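Local coordinates for galactose-1-phosphate uridylyltransferase (PDB 6K9Z), which probably transfers uridylyl groups between UDP-glucose and hexose 1-phosphates as a zinc-binding member of the galactose-1-phosphate uridylyltransferase family, at residues 200-205 and 299-304. The protein carries 1 engineered substitution. Residues are numbered along the deposited sequence; the frame is centred on the assembly and turned at random.
Sequences WPHEVH and EETAAR
His202 and Arg304 join the start of strand 202-208, in the antiparallel half-barrel sheet of this HIT-clan fold, to helix 298-309 packed against it. Arg304 NH1 donates to His202 NE2 over 2.9 Å with an N-H...N angle of 155°. The bond is edge to edge: NE2 lies close to the guanidinium plane, while NH1 stands 19° out of the imidazole plane. The two planes are 48° apart and meet at their edges, so this is a hydrogen bond and not a stack. A bend at chi3 in the Arg304 chain, which runs extended about chi2, brings its guanidinium to the ring. NE2 acts as acceptor here, and ND1 makes a weak bond to Tyr273 O, an arrangement consistent with a neutral imidazole protonated on ND1.

Thr301, one turn earlier on the helix, points its CB toward the strand, and its side chain crosses that of His202 at about a right angle. Its methyl approaches the ring obliquely, CG2 lying 3.7 Å from His202 CD2. The His202 side chain also touches Leu237 and Val240 of helix 220-240, which places it between that helix and helix 298-309. A leucine in its place would probably leave Arg304 NH1 without its acceptor and the guanidinium freer to turn. Thr301 CG2 stands anti to its own backbone N, which carries the methyl to 3.6 Å from Pro201 O.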
ATOM      1  N   TRP A 200       8.680  -4.518   4.300  1.00 16.76           N
ATOM      2  CA  TRP A 200       9.447  -3.479   3.579  1.00 17.69           C
ATOM      3  C   TRP A 200      10.949  -3.749   3.728  1.00 18.19           C
ATOM      4  O   TRP A 200      11.374  -4.482   4.627  1.00 17.61           O
ATOM      5  CB  TRP A 200       8.964  -2.085   4.035  1.00 17.05           C
ATOM      6  CG  TRP A 200       7.489  -1.940   3.832  1.00 17.27           C
ATOM      7  CD1 TRP A 200       6.503  -1.970   4.787  1.00 16.76           C
ATOM      8  CD2 TRP A 200       6.813  -1.838   2.563  1.00 17.53           C
ATOM      9  NE1 TRP A 200       5.274  -1.884   4.196  1.00 17.43           N
ATOM     10  CE2 TRP A 200       5.434  -1.772   2.844  1.00 17.46           C
ATOM     11  CE3 TRP A 200       7.246  -1.770   1.236  1.00 18.51           C
ATOM     12  CZ2 TRP A 200       4.484  -1.693   1.837  1.00 18.32           C
ATOM     13  CZ3 TRP A 200       6.300  -1.665   0.229  1.00 18.84           C
ATOM     14  CH2 TRP A 200       4.938  -1.672   0.542  1.00 18.08           C
ATOM     15  N   PRO A 201      11.788  -3.230   2.811  1.00 19.45           N
ATOM     16  CA  PRO A 201      13.179  -3.683   2.669  1.00 20.90           C
ATOM     17  C   PRO A 201      14.013  -3.401   3.926  1.00 20.64           C
ATOM     18  O   PRO A 201      14.864  -4.208   4.211  1.00 21.28           O
ATOM     19  CB  PRO A 201      13.742  -2.871   1.500  1.00 22.26           C
ATOM     20  CG  PRO A 201      12.542  -2.343   0.774  1.00 21.75           C
ATOM     21  CD  PRO A 201      11.394  -2.303   1.733  1.00 20.69           C
ATOM     22  N   HIS A 202      13.747  -2.301   4.653  1.00 18.78           N
ATOM     23  CA  HIS A 202      14.362  -2.067   5.981  1.00 19.29           C
ATOM     24  C   HIS A 202      13.296  -1.682   6.986  1.00 19.35           C
ATOM     25  O   HIS A 202      13.161  -0.427   7.223  1.00 22.79           O
ATOM     26  CB  HIS A 202      15.428  -0.979   5.929  1.00 18.75           C
ATOM     27  CG  HIS A 202      16.654  -1.414   5.204  1.00 19.40           C
ATOM     28  ND1 HIS A 202      16.781  -1.299   3.814  1.00 19.89           N
ATOM     29  CD2 HIS A 202      17.781  -1.992   5.641  1.00 19.75           C
ATOM     30  CE1 HIS A 202      17.984  -1.769   3.464  1.00 20.63           C
ATOM     31  NE2 HIS A 202      18.617  -2.198   4.568  1.00 20.99           N
ATOM     32  N   GLU A 203      12.698  -2.638   7.684  1.00 17.45           N
ATOM     33  CA  GLU A 203      11.511  -2.328   8.508  1.00 16.35           C
ATOM     34  C   GLU A 203      11.885  -2.527   9.972  1.00 16.17           C
ATOM     35  O   GLU A 203      12.423  -3.574  10.309  1.00 16.92           O
ATOM     36  CB  GLU A 203      10.317  -3.170   8.061  1.00 15.99           C
ATOM     37  CG  GLU A 203       9.080  -2.912   8.931  1.00 15.87           C
ATOM     38  CD  GLU A 203       7.808  -3.479   8.314  1.00 15.80           C
ATOM     39  OE1 GLU A 203       7.905  -4.037   7.199  1.00 15.84           O
ATOM     40  OE2 GLU A 203       6.751  -3.409   8.992  1.00 16.24           O
ATOM     41  N   VAL A 204      11.668  -1.491  10.760  1.00 15.92           N
ATOM     42  CA  VAL A 204      11.961  -1.523  12.213  1.00 15.83           C
ATOM     43  C   VAL A 204      10.722  -1.063  12.958  1.00 15.42           C
ATOM     44  O   VAL A 204      10.126  -0.011  12.591  1.00 15.34           O
ATOM     45  CB  VAL A 204      13.207  -0.677  12.536  1.00 16.20           C
ATOM     46  CG1 VAL A 204      13.470  -0.726  14.048  1.00 16.51           C
ATOM     47  CG2 VAL A 204      14.438  -1.092  11.787  1.00 17.11           C
ATOM     48  N   HIS A 205      10.296  -1.844  13.955  1.00 14.67           N
ATOM     49  CA  HIS A 205       9.187  -1.456  14.866  1.00 14.35           C
ATOM     50  C   HIS A 205       9.779  -1.053  16.210  1.00 14.10           C
ATOM     51  O   HIS A 205      10.733  -1.756  16.689  1.00 14.38           O
ATOM     52  CB  HIS A 205       8.200  -2.596  14.989  1.00 14.64           C
ATOM     53  CG  HIS A 205       7.407  -2.848  13.761  1.00 14.26           C
ATOM     54  ND1 HIS A 205       6.282  -3.605  13.784  1.00 14.44           N
ATOM     55  CD2 HIS A 205       7.630  -2.476  12.476  1.00 14.83           C
ATOM     56  CE1 HIS A 205       5.817  -3.704  12.553  1.00 14.41           C
ATOM     57  NE2 HIS A 205       6.647  -3.027  11.721  1.00 14.47           N
ATOM     58  N   GLU A 299      15.982 -11.485   9.345  1.00 20.77           N
ATOM     59  CA  GLU A 299      17.103 -11.804  10.279  1.00 21.65           C
ATOM     60  C   GLU A 299      18.408 -11.209   9.741  1.00 21.80           C
ATOM     61  O   GLU A 299      19.130 -10.565  10.506  1.00 21.99           O
ATOM     62  CB  GLU A 299      17.182 -13.303  10.500  1.00 22.25           C
ATOM     63  CG  GLU A 299      15.954 -13.851  11.214  1.00 22.00           C
ATOM     64  CD  GLU A 299      14.718 -14.005  10.328  1.00 21.61           C
ATOM     65  OE1 GLU A 299      14.865 -14.342   9.131  1.00 21.63           O
ATOM     66  OE2 GLU A 299      13.617 -13.728  10.813  1.00 21.91           O
ATOM     67  N   GLU A 300      18.688 -11.371   8.459  1.00 22.71           N
ATOM     68  CA  GLU A 300      19.906 -10.765   7.857  1.00 24.31           C
ATOM     69  C   GLU A 300      19.760  -9.239   7.881  1.00 22.98           C
ATOM     70  O   GLU A 300      20.734  -8.555   8.221  1.00 22.58           O
ATOM     71  CB  GLU A 300      20.127 -11.244   6.420  1.00 26.54           C
ATOM     72  CG  GLU A 300      21.340 -10.616   5.752  1.00 29.32           C
ATOM     73  CD  GLU A 300      21.756 -11.179   4.394  1.00 32.74           C
ATOM     74  OE1 GLU A 300      21.349 -12.320   4.037  1.00 34.36           O
ATOM     75  OE2 GLU A 300      22.498 -10.478   3.680  1.00 36.44           O
ATOM     76  N   THR A 301      18.581  -8.699   7.571  1.00 22.19           N
ATOM     77  CA  THR A 301      18.380  -7.230   7.556  1.00 21.46           C
ATOM     78  C   THR A 301      18.575  -6.665   8.978  1.00 20.65           C
ATOM     79  O   THR A 301      19.274  -5.655   9.123  1.00 19.57           O
ATOM     80  CB  THR A 301      17.083  -6.857   6.834  1.00 22.35           C
ATOM     81  OG1 THR A 301      17.251  -7.300   5.473  1.00 23.29           O
ATOM     82  CG2 THR A 301      16.866  -5.362   6.927  1.00 22.61           C
ATOM     83  N   ALA A 302      18.011  -7.294  10.009  1.00 20.13           N
ATOM     84  CA  ALA A 302      18.287  -6.876  11.399  1.00 19.76           C
ATOM     85  C   ALA A 302      19.806  -6.833  11.669  1.00 20.57           C
ATOM     86  O   ALA A 302      20.271  -5.875  12.314  1.00 20.04           O
ATOM     87  CB  ALA A 302      17.568  -7.803  12.316  1.00 20.09           C
ATOM     88  N   ALA A 303      20.560  -7.845  11.265  1.00 21.99           N
ATOM     89  CA  ALA A 303      22.013  -7.920  11.572  1.00 23.25           C
ATOM     90  C   ALA A 303      22.704  -6.712  10.926  1.00 23.65           C
ATOM     91  O   ALA A 303      23.610  -6.081  11.555  1.00 22.92           O
ATOM     92  CB  ALA A 303      22.605  -9.229  11.075  1.00 25.27           C
ATOM     93  N   ARG A 304      22.328  -6.405   9.681  1.00 24.06           N
ATOM     94  CA  ARG A 304      22.955  -5.285   8.917  1.00 25.53           C
ATOM     95  C   ARG A 304      22.601  -3.931   9.533  1.00 22.97           C
ATOM     96  O   ARG A 304      23.487  -3.050   9.699  1.00 22.05           O
ATOM     97  CB  ARG A 304      22.510  -5.282   7.456  1.00 27.85           C
ATOM     98  CG  ARG A 304      23.170  -6.366   6.637  1.00 33.25           C
ATOM     99  CD  ARG A 304      22.574  -6.334   5.242  1.00 38.46           C
ATOM    100  NE  ARG A 304      22.860  -5.127   4.429  1.00 44.26           N
ATOM    101  CZ  ARG A 304      21.981  -4.139   4.101  1.00 46.20           C
ATOM    102  NH1 ARG A 304      20.718  -4.160   4.533  1.00 41.46           N
ATOM    103  NH2 ARG A 304      22.405  -3.130   3.328  1.00 46.12           N
TER